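Local atomic coordinates of D-glycero-D-manno-heptose 1-phosphate kinase (Bacteroides thetaiotaomicron, PDB entry 3K85), a protein that probably transfers a phosphate group from ATP to a heptose 1-phosphate or a related sugar. Residues 39-44 with 117-122; 6-11 with 334-339; 57-62 with 101-106; 199-204 with 327-332. All blocks are in the same frame, centred on the assembly; numbering follows the deposited sequence.

Interaction 1. Residues 39-44 with 117-122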
# COMPACT_ATOMS: atom_id res chain seq x y z
N LEU A 39 -19.86 -2.33 4.55
CA LEU A 39 -20.93 -2.09 5.53
C LEU A 39 -20.54 -0.75 6.14
O LEU A 39 -19.45 -0.61 6.70
CB LEU A 39 -20.96 -3.20 6.58
CG LEU A 39 -21.83 -4.41 6.20
CD1 LEU A 39 -21.62 -4.78 4.74
CD2 LEU A 39 -21.48 -5.58 7.09
N TYR A 40 -21.44 0.23 6.05
CA TYR A 40 -21.13 1.58 6.50
C TYR A 40 -21.93 2.24 7.62
O TYR A 40 -22.89 1.68 8.15
CB TYR A 40 -21.20 2.51 5.30
CG TYR A 40 -20.41 2.05 4.08
CD1 TYR A 40 -19.11 2.53 3.85
CD2 TYR A 40 -20.99 1.20 3.12
CE1 TYR A 40 -18.41 2.19 2.69
CE2 TYR A 40 -20.29 0.85 1.96
CZ TYR A 40 -19.00 1.35 1.75
OH TYR A 40 -18.31 1.05 0.60
N ALA A 41 -21.50 3.46 7.92
CA ALA A 41 -22.13 4.35 8.89
C ALA A 41 -22.41 5.56 8.02
O ALA A 41 -21.53 5.99 7.26
CB ALA A 41 -21.14 4.72 10.01
N TYR A 42 -23.61 6.12 8.08
CA TYR A 42 -23.90 7.26 7.23
C TYR A 42 -24.32 8.40 8.12
O TYR A 42 -24.78 8.19 9.22
CB TYR A 42 -25.03 6.96 6.25
CG TYR A 42 -24.89 5.65 5.51
CD1 TYR A 42 -24.58 5.61 4.13
CD2 TYR A 42 -25.09 4.44 6.17
CE1 TYR A 42 -24.49 4.39 3.45
CE2 TYR A 42 -24.99 3.22 5.50
CZ TYR A 42 -24.69 3.20 4.15
OH TYR A 42 -24.58 1.96 3.53
N CYS A 43 -24.16 9.61 7.61
CA CYS A 43 -24.54 10.77 8.37
C CYS A 43 -24.75 11.92 7.41
O CYS A 43 -24.01 12.07 6.45
CB CYS A 43 -23.43 11.13 9.37
SG CYS A 43 -23.62 12.78 10.13
N THR A 44 -25.81 12.68 7.62
CA THR A 44 -26.02 13.84 6.78
C THR A 44 -26.30 14.99 7.73
O THR A 44 -26.99 14.83 8.74
CB THR A 44 -27.18 13.67 5.77
OG1 THR A 44 -27.97 14.86 5.75
CG2 THR A 44 -28.02 12.47 6.11
N SER A 117 -16.63 3.26 16.62
CA SER A 117 -15.54 4.06 16.09
C SER A 117 -15.83 4.50 14.65
O SER A 117 -15.56 5.64 14.26
CB SER A 117 -14.24 3.26 16.15
OG SER A 117 -14.00 2.82 17.48
N THR A 118 -16.39 3.59 13.86
CA THR A 118 -16.71 3.92 12.48
C THR A 118 -17.68 5.09 12.45
O THR A 118 -17.49 6.04 11.68
CB THR A 118 -17.32 2.72 11.75
OG1 THR A 118 -16.29 1.76 11.49
CG2 THR A 118 -17.95 3.13 10.44
N MSE A 119 -18.70 5.05 13.31
CA MSE A 119 -19.69 6.13 13.35
C MSE A 119 -19.12 7.47 13.81
O MSE A 119 -19.49 8.52 13.27
CB MSE A 119 -20.88 5.75 14.25
CG MSE A 119 -21.91 6.88 14.41
SE MSE A 119 -22.68 7.53 12.73
CE MSE A 119 -23.72 5.94 12.32
N VAL A 120 -18.22 7.43 14.80
CA VAL A 120 -17.58 8.66 15.28
C VAL A 120 -16.79 9.28 14.11
O VAL A 120 -16.86 10.48 13.86
CB VAL A 120 -16.61 8.38 16.46
CG1 VAL A 120 -15.77 9.62 16.77
CG2 VAL A 120 -17.40 7.97 17.70
N VAL A 121 -16.05 8.45 13.38
CA VAL A 121 -15.29 8.93 12.24
C VAL A 121 -16.25 9.54 11.22
O VAL A 121 -16.04 10.65 10.74
CB VAL A 121 -14.49 7.79 11.55
CG1 VAL A 121 -13.79 8.31 10.27
CG2 VAL A 121 -13.47 7.21 12.54
N CYS A 122 -17.31 8.82 10.90
CA CYS A 122 -18.30 9.30 9.95
C CYS A 122 -18.84 10.66 10.38
O CYS A 122 -18.88 11.60 9.59
CB CYS A 122 -19.46 8.29 9.84
SG CYS A 122 -20.71 8.80 8.66
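A41 turns its single methyl into the helical segment 117-122, where three side chains close on it. T118 brings its CG2 to 3.6 Å from A41 CB, the CE methyl of selenomethionine M119 stands 3.7 Å from A41 CB, and C122 CB lies 3.9 Å from the same A41 CB. Two of the three, T118 and C122, are one helical turn apart and joined by the backbone bond from C122 N to T118 O. C122 then extends the contact along the strand: its sulfur, anti to the backbone N (chi1 -179°), stands 3.2 Å from A41 O and also packs against C43 CB at 3.7 Å from C122 SG. M119 reaches the strand by another route, its chain bent at both chi2 and chi3 to bring CE within 4.0 Å of Y42 O. The small A41 is consistent with the close approach, 7.7 Å between the axes, which cross at -35°.

Outer bonds position this surface. T118 OG1 has two carbonyl acceptors within hydrogen-bonding distance, P9 O and G114 O, while CG2, anti to the backbone N, faces A41; C122 O is bonded to S6 OG. Y42 points away from the helix, its OH bonded to D106. The contact is helix-on-sheet packing in the N-terminal half of a GHMP kinase, and helix 115-131 follows a glycine-rich loop that, as in relatives, probably binds ATP phosphates. Strand 39-47 runs between strands 4-15 and 99-105, helix 115-131 covers one face of them, and helix 159-166 touches T118 and V121 of that helix.

Interaction 2. Residues 6-11 with 334-339; sequences SKAPLR and DGAHGW
P9 meets the second segment first, its CG lying 3.6 Å from D334 O, while its CD rests near the backbone of G335. A336 CB then touches A8 CB at 3.6 Å, and A336 CA makes a CA-H...O contact with K7 O. H337 follows as the hydrogen-bonded partner of K7 in an antiparallel ladder. K7 N donates to H337 O and H337 N returns the bond to K7 O, each at 3.1 Å.

The H337 side chain has a bond of its own. ND1 of H337 donates to G335 O at 3.2 Å in an almost straight bond (177°), with that oxygen in the ring plane, so the rotation of the imidazole is fixed from within its own segment. The ring, its CG between the backbone N and the carbonyl carbon (chi1 60°), runs alongside K7 and points the same way, H337 CE1 standing 3.9 Å from K7 CG. K7 makes a cation-pi contact with Y40 of strand 39-47. G338, opposite S6 in a non-hydrogen-bonded pair, has no side chain, so S6 CB meets backbone there, H337 O and G338 CA; S6 OG bonds to C122 O of helix 115-131. W339 closes the series: its indole swings back across the strand with one face over S6 N and CZ3 4.0 Å from S6 CA, while K7 CG sits at the ring edge.

Strand 337-340, near the end of the modelled chain, thereby pairs antiparallel with N-terminal strand 4-15 in the mixed sheet of the GHMP kinase fold. S6, A8 and L10 bond onward to strand 39-47, and helix 115-131 packs V121 on A336 and T118 on A8.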
# COMPACT_ATOMS: atom_id res chain seq x y z
N SER A 6 -21.80 12.05 4.64
CA SER A 6 -20.55 11.34 4.83
C SER A 6 -20.89 9.91 5.13
O SER A 6 -22.02 9.61 5.46
CB SER A 6 -19.75 11.93 6.01
OG SER A 6 -20.30 11.54 7.26
N LYS A 7 -19.90 9.03 5.00
CA LYS A 7 -20.07 7.62 5.31
C LYS A 7 -18.70 7.04 5.58
O LYS A 7 -17.70 7.51 5.04
CB LYS A 7 -20.76 6.85 4.16
CG LYS A 7 -20.01 6.82 2.86
CD LYS A 7 -20.85 6.20 1.74
CE LYS A 7 -20.69 4.69 1.65
NZ LYS A 7 -21.29 4.19 0.37
N ALA A 8 -18.66 6.03 6.45
CA ALA A 8 -17.40 5.39 6.81
C ALA A 8 -17.64 3.89 6.85
O ALA A 8 -18.71 3.44 7.24
CB ALA A 8 -16.92 5.88 8.18
N PRO A 9 -16.65 3.10 6.43
CA PRO A 9 -16.82 1.65 6.44
C PRO A 9 -16.43 0.97 7.74
O PRO A 9 -15.68 1.52 8.55
CB PRO A 9 -15.93 1.21 5.28
CG PRO A 9 -14.76 2.14 5.42
CD PRO A 9 -15.42 3.49 5.71
N LEU A 10 -16.98 -0.22 7.95
CA LEU A 10 -16.68 -1.01 9.13
C LEU A 10 -15.50 -1.84 8.67
O LEU A 10 -15.06 -1.71 7.53
CB LEU A 10 -17.87 -1.92 9.49
CG LEU A 10 -19.17 -1.21 9.89
CD1 LEU A 10 -20.29 -2.23 9.94
CD2 LEU A 10 -19.02 -0.52 11.25
N ARG A 11 -14.97 -2.69 9.54
CA ARG A 11 -13.80 -3.46 9.15
C ARG A 11 -13.76 -4.85 9.72
O ARG A 11 -14.48 -5.18 10.64
CB ARG A 11 -12.55 -2.69 9.58
CG ARG A 11 -12.47 -2.44 11.08
CD ARG A 11 -12.09 -3.72 11.82
NE ARG A 11 -12.09 -3.56 13.27
CZ ARG A 11 -12.71 -4.40 14.10
NH1 ARG A 11 -13.38 -5.44 13.61
NH2 ARG A 11 -12.66 -4.22 15.41
N ASP A 334 -11.77 2.28 -0.02
CA ASP A 334 -11.82 3.67 0.42
C ASP A 334 -12.14 3.84 1.90
O ASP A 334 -12.78 3.00 2.51
CB ASP A 334 -12.85 4.44 -0.41
CG ASP A 334 -12.32 4.83 -1.78
OD1 ASP A 334 -11.45 4.10 -2.31
OD2 ASP A 334 -12.78 5.86 -2.32
N GLY A 335 -11.67 4.94 2.46
CA GLY A 335 -11.95 5.21 3.85
C GLY A 335 -13.11 6.18 3.91
O GLY A 335 -13.76 6.44 2.90
N ALA A 336 -13.36 6.73 5.08
CA ALA A 336 -14.45 7.67 5.28
C ALA A 336 -14.34 8.90 4.38
O ALA A 336 -13.25 9.42 4.14
CB ALA A 336 -14.48 8.11 6.74
N HIS A 337 -15.48 9.39 3.89
CA HIS A 337 -15.46 10.58 3.05
C HIS A 337 -16.78 11.33 3.11
O HIS A 337 -17.82 10.77 3.48
CB HIS A 337 -15.12 10.23 1.60
CG HIS A 337 -16.09 9.29 0.96
ND1 HIS A 337 -16.02 7.92 1.12
CD2 HIS A 337 -17.18 9.52 0.19
CE1 HIS A 337 -17.01 7.35 0.47
NE2 HIS A 337 -17.74 8.29 -0.10
N GLY A 338 -16.72 12.61 2.76
CA GLY A 338 -17.90 13.44 2.78
C GLY A 338 -18.07 14.17 1.46
O GLY A 338 -17.14 14.26 0.66
N TRP A 339 -19.26 14.68 1.24
CA TRP A 339 -19.55 15.42 0.02
C TRP A 339 -20.65 16.43 0.31
O TRP A 339 -21.40 16.29 1.27
CB TRP A 339 -19.94 14.44 -1.11
CG TRP A 339 -21.22 13.66 -0.96
CD1 TRP A 339 -22.44 13.97 -1.51
CD2 TRP A 339 -21.40 12.41 -0.28
NE1 TRP A 339 -23.36 12.98 -1.22
CE2 TRP A 339 -22.75 12.02 -0.47
CE3 TRP A 339 -20.55 11.59 0.46
CZ2 TRP A 339 -23.27 10.83 0.07
CZ3 TRP A 339 -21.07 10.41 0.99
CH2 TRP A 339 -22.41 10.04 0.80

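Interaction 3. Residues 57-62 with 101-106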
# COMPACT_ATOMS: atom_id res chain seq x y z
N ALA A 57 -30.98 9.88 15.13
CA ALA A 57 -30.00 8.80 15.07
C ALA A 57 -30.59 7.40 15.23
O ALA A 57 -30.80 6.93 16.35
CB ALA A 57 -28.93 9.03 16.12
N TYR A 58 -30.82 6.73 14.11
CA TYR A 58 -31.37 5.39 14.14
C TYR A 58 -30.45 4.40 14.86
O TYR A 58 -30.90 3.37 15.37
CB TYR A 58 -31.63 4.92 12.69
CG TYR A 58 -32.64 5.79 11.97
CD1 TYR A 58 -33.99 5.45 11.92
CD2 TYR A 58 -32.25 7.00 11.41
CE1 TYR A 58 -34.93 6.29 11.32
CE2 TYR A 58 -33.17 7.86 10.82
CZ TYR A 58 -34.52 7.50 10.78
OH TYR A 58 -35.43 8.36 10.22
N ASP A 59 -29.16 4.73 14.93
CA ASP A 59 -28.18 3.86 15.57
C ASP A 59 -28.19 4.02 17.09
O ASP A 59 -28.05 3.04 17.82
CB ASP A 59 -26.78 4.14 15.03
CG ASP A 59 -26.38 5.59 15.16
OD1 ASP A 59 -27.14 6.43 14.65
OD2 ASP A 59 -25.32 5.88 15.76
N ALA A 60 -28.33 5.25 17.56
CA ALA A 60 -28.36 5.50 18.99
C ALA A 60 -29.81 5.42 19.46
O ALA A 60 -30.11 5.62 20.64
CB ALA A 60 -27.78 6.88 19.30
N GLN A 61 -30.71 5.13 18.52
CA GLN A 61 -32.13 5.01 18.80
C GLN A 61 -32.64 6.25 19.52
O GLN A 61 -33.32 6.16 20.55
CB GLN A 61 -32.39 3.76 19.64
CG GLN A 61 -32.30 2.46 18.85
CD GLN A 61 -32.09 1.24 19.74
OE1 GLN A 61 -32.21 0.10 19.29
NE2 GLN A 61 -31.77 1.49 21.00
N CYS A 62 -32.32 7.41 18.97
CA CYS A 62 -32.73 8.68 19.56
C CYS A 62 -33.27 9.63 18.52
O CYS A 62 -32.75 9.71 17.41
CB CYS A 62 -31.55 9.34 20.26
SG CYS A 62 -31.83 11.09 20.68
N ILE A 101 -29.32 16.74 11.94
CA ILE A 101 -28.35 15.70 11.68
C ILE A 101 -28.96 14.30 11.78
O ILE A 101 -29.57 13.95 12.79
CB ILE A 101 -27.13 15.82 12.65
CG1 ILE A 101 -26.11 14.72 12.34
CG2 ILE A 101 -27.59 15.76 14.10
CD1 ILE A 101 -24.89 14.75 13.23
N THR A 102 -28.80 13.51 10.72
CA THR A 102 -29.35 12.16 10.66
C THR A 102 -28.27 11.11 10.73
O THR A 102 -27.20 11.27 10.17
CB THR A 102 -30.16 11.99 9.39
OG1 THR A 102 -31.19 12.97 9.37
CG2 THR A 102 -30.76 10.60 9.32
N THR A 103 -28.56 9.99 11.38
CA THR A 103 -27.55 8.97 11.53
C THR A 103 -28.06 7.54 11.55
O THR A 103 -29.06 7.25 12.18
CB THR A 103 -26.78 9.23 12.85
OG1 THR A 103 -25.94 10.38 12.71
CG2 THR A 103 -25.94 8.07 13.21
N TYR A 104 -27.36 6.65 10.84
CA TYR A 104 -27.71 5.24 10.85
C TYR A 104 -26.51 4.39 10.45
O TYR A 104 -25.62 4.86 9.76
CB TYR A 104 -28.97 4.94 10.00
CG TYR A 104 -28.81 4.91 8.50
CD1 TYR A 104 -28.43 3.73 7.85
CD2 TYR A 104 -29.08 6.04 7.73
CE1 TYR A 104 -28.31 3.68 6.45
CE2 TYR A 104 -28.97 6.01 6.33
CZ TYR A 104 -28.59 4.83 5.70
OH TYR A 104 -28.45 4.80 4.32
N ASN A 105 -26.50 3.15 10.93
CA ASN A 105 -25.41 2.21 10.71
C ASN A 105 -25.96 0.93 10.08
O ASN A 105 -27.16 0.65 10.18
CB ASN A 105 -24.76 1.90 12.06
CG ASN A 105 -23.33 1.41 11.94
OD1 ASN A 105 -23.08 0.29 11.50
ND2 ASN A 105 -22.37 2.27 12.32
N ASP A 106 -25.10 0.15 9.43
CA ASP A 106 -25.52 -1.10 8.80
C ASP A 106 -25.24 -2.28 9.73
O ASP A 106 -25.46 -3.43 9.37
CB ASP A 106 -24.79 -1.35 7.47
CG ASP A 106 -25.25 -0.43 6.36
OD1 ASP A 106 -26.44 -0.06 6.35
OD2 ASP A 106 -24.42 -0.09 5.49
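A57 and T103 form the close part of this contact, a parallel bridge in which A57 CB and T103 CB stand 3.9 Å apart on the side of the sheet covered by I81 of helix 79-91. The next residue supplies the bond between the backbones: Y58 N donates to T103 O at 2.7 Å, bent to 133° at the hydrogen. That same oxygen also receives a CA-H...O contact from A57 CA, and it lies in the plane of the Y58 ring, 3.3 Å from Y58 CD2.

Beyond the bridge the chain of 57-62 turns back toward strand 62-67. A57 exchanges two backbone bonds with C62, and Q61 and C62 both face A57, which makes a G1 beta bulge where the turn of the hairpin between strands 52-57 and 62-67 closes; Q61 adopts the left-handed helical conformation (phi 52°) that closes it.

The outer side is looser and open to solvent. Y58 lays its ring edge, at CE2, 3.9 Å from T102 CG2, and its CB 3.8 Å from Y104 CB; its hydroxyl bonds to N56. Y104 turns its own ring away to stack with Y42. D59 sits between the two regimes, its CB 4.2 Å from N105 CB. With D59 CG between the backbone N and the carbonyl carbon (chi1 55°), the carboxylate comes beside M119 of helix 115-131, although its modelled closeness to T103 is doubtful. An alanine here would probably open a gap beside M119, since the carboxylate that borders that side chain would be gone. N105 directs its OD1 to A107 N, at the end of strand 99-105.

Interaction 4. Residues 199-204 with 327-332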
# COMPACT_ATOMS: atom_id res chain seq x y z
N MSE A 199 -14.26 -16.40 1.91
CA MSE A 199 -14.70 -16.03 3.25
C MSE A 199 -16.19 -15.93 3.52
O MSE A 199 -16.98 -15.51 2.67
CB MSE A 199 -14.06 -14.72 3.68
CG MSE A 199 -12.62 -14.85 4.10
SE MSE A 199 -11.80 -13.13 4.39
CE MSE A 199 -13.14 -12.34 5.56
N VAL A 200 -16.56 -16.31 4.73
CA VAL A 200 -17.95 -16.27 5.16
C VAL A 200 -18.04 -15.49 6.48
O VAL A 200 -17.31 -15.77 7.43
CB VAL A 200 -18.50 -17.70 5.37
CG1 VAL A 200 -20.02 -17.64 5.57
CG2 VAL A 200 -18.16 -18.56 4.18
N LEU A 201 -18.92 -14.50 6.51
CA LEU A 201 -19.16 -13.68 7.70
C LEU A 201 -20.44 -14.17 8.34
O LEU A 201 -21.52 -14.04 7.76
CB LEU A 201 -19.32 -12.22 7.30
CG LEU A 201 -18.12 -11.29 7.47
CD1 LEU A 201 -18.49 -10.22 8.49
CD2 LEU A 201 -16.89 -12.07 7.91
N TYR A 202 -20.35 -14.72 9.55
CA TYR A 202 -21.53 -15.23 10.22
C TYR A 202 -21.75 -14.74 11.66
O TYR A 202 -20.90 -14.93 12.53
CB TYR A 202 -21.50 -16.76 10.21
CG TYR A 202 -22.67 -17.40 10.91
CD1 TYR A 202 -23.98 -17.17 10.47
CD2 TYR A 202 -22.48 -18.23 12.02
CE1 TYR A 202 -25.07 -17.75 11.13
CE2 TYR A 202 -23.56 -18.82 12.68
CZ TYR A 202 -24.86 -18.57 12.23
OH TYR A 202 -25.93 -19.13 12.89
N PHE A 203 -22.89 -14.10 11.88
CA PHE A 203 -23.24 -13.60 13.20
C PHE A 203 -24.17 -14.61 13.87
O PHE A 203 -24.72 -15.48 13.20
CB PHE A 203 -23.97 -12.26 13.10
CG PHE A 203 -23.15 -11.16 12.50
CD1 PHE A 203 -22.81 -11.17 11.15
CD2 PHE A 203 -22.75 -10.07 13.27
CE1 PHE A 203 -22.09 -10.12 10.58
CE2 PHE A 203 -22.03 -9.02 12.71
CZ PHE A 203 -21.70 -9.05 11.36
N THR A 204 -24.33 -14.51 15.19
CA THR A 204 -25.20 -15.44 15.90
C THR A 204 -26.52 -14.78 16.30
O THR A 204 -26.87 -13.71 15.80
CB THR A 204 -24.52 -15.97 17.17
OG1 THR A 204 -23.18 -16.39 16.86
CG2 THR A 204 -25.29 -17.16 17.71
N MSE A 327 -23.74 -12.89 6.86
CA MSE A 327 -23.73 -11.53 6.34
C MSE A 327 -22.82 -11.39 5.13
O MSE A 327 -21.60 -11.49 5.24
CB MSE A 327 -23.30 -10.55 7.45
CG MSE A 327 -23.27 -9.09 7.03
SE MSE A 327 -24.96 -8.43 6.34
CE MSE A 327 -25.65 -7.54 7.92
N PRO A 328 -23.41 -11.17 3.94
CA PRO A 328 -22.63 -11.02 2.72
C PRO A 328 -21.87 -9.69 2.74
O PRO A 328 -22.40 -8.67 3.18
CB PRO A 328 -23.70 -11.08 1.63
CG PRO A 328 -24.86 -10.43 2.30
CD PRO A 328 -24.85 -11.08 3.66
N PHE A 329 -20.64 -9.71 2.25
CA PHE A 329 -19.84 -8.51 2.27
C PHE A 329 -18.83 -8.49 1.13
O PHE A 329 -18.62 -9.49 0.44
CB PHE A 329 -19.06 -8.43 3.58
CG PHE A 329 -17.87 -9.35 3.63
CD1 PHE A 329 -16.61 -8.88 3.28
CD2 PHE A 329 -18.04 -10.70 3.89
CE1 PHE A 329 -15.53 -9.75 3.19
CE2 PHE A 329 -16.95 -11.59 3.80
CZ PHE A 329 -15.70 -11.12 3.45
N GLN A 330 -18.20 -7.34 0.97
CA GLN A 330 -17.16 -7.14 -0.02
C GLN A 330 -16.17 -6.16 0.62
O GLN A 330 -16.57 -5.28 1.40
CB GLN A 330 -17.74 -6.55 -1.31
CG GLN A 330 -18.68 -7.50 -2.05
CD GLN A 330 -17.98 -8.79 -2.45
OE1 GLN A 330 -16.97 -8.76 -3.16
NE2 GLN A 330 -18.50 -9.92 -1.99
N PHE A 331 -14.90 -6.32 0.31
CA PHE A 331 -13.87 -5.43 0.82
C PHE A 331 -14.00 -4.12 0.08
O PHE A 331 -14.29 -4.11 -1.11
CB PHE A 331 -12.49 -6.03 0.58
CG PHE A 331 -12.17 -7.19 1.47
CD1 PHE A 331 -11.98 -6.99 2.84
CD2 PHE A 331 -12.07 -8.47 0.95
CE1 PHE A 331 -11.68 -8.06 3.67
CE2 PHE A 331 -11.77 -9.54 1.77
CZ PHE A 331 -11.57 -9.34 3.13
N ILE A 332 -13.81 -3.01 0.78
CA ILE A 332 -13.90 -1.71 0.13
C ILE A 332 -12.55 -1.03 0.37
O ILE A 332 -12.03 -1.05 1.48
CB ILE A 332 -15.09 -0.88 0.70
CG1 ILE A 332 -15.22 0.44 -0.05
CG2 ILE A 332 -14.91 -0.63 2.17
CD1 ILE A 332 -15.53 0.28 -1.54
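L201 and M327 join the two backbones through one bond, M327 N to L201 O at 2.7 Å with the donor tilted 20° from the carbonyl plane, while the touching parts of the chains run 137° apart. Around that bond the side chains divide into two groups. On one side F203 presses the CE1 corner of its ring against M327 CB at 3.4 Å, with CG of selenomethionine M327 anti to the backbone N (chi1 -179°) and the rest of that chain bending away.

The other group centres on F329. The F329 side chain crosses those of L201 and M199 at about a right angle: F329 CD2 meets L201 CG at 3.6 Å, and F329 CZ meets the CE methyl of selenomethionine M199 at 3.5 Å. Strand 199-202 is an edge strand of a three-stranded antiparallel sheet, beside strand 303-306, and the loop 327-332 crosses beside its edge on the way from helix 309-320 to strand 337-340. F203 also shares a backbone bond with F325, so the loop is tied at more than one point.

Further along, M199 SE lies 4.0 Å from F331 CZ at the ring edge, a Met-aromatic contact, and one face of the F331 ring receives F329 CE1. L12 of strand 4-15 touches M199, L201 and F329 alike. An alanine in place of F329 would probably open a gap facing L201 CG and M199 CE and leave the F331 ring without F329 CE1 over one face. F331 N is bonded to E196, at the end of helix 189-197.

How the interactions relate
Interactions 1, 2 and 3 all work on one mixed sheet, whereas interaction 4 joins the edge of a separate three-stranded sheet to a loop. Interactions 1 and 4 are buried and depend mainly on apolar side chains, methyls and sulfur of a helix against a strand in the first, aromatic rings and selenium in the second. Interactions 2 and 3 are only partly buried, and strand pairing carries more of the load: antiparallel in 2, parallel in 3. M119 serves two of them, packing on A41 and on T103. Interaction 4 touches interactions 1 and 2 lightly, P9 CB lying 3.8 Å from I332 CG2, and interaction 3 not at all.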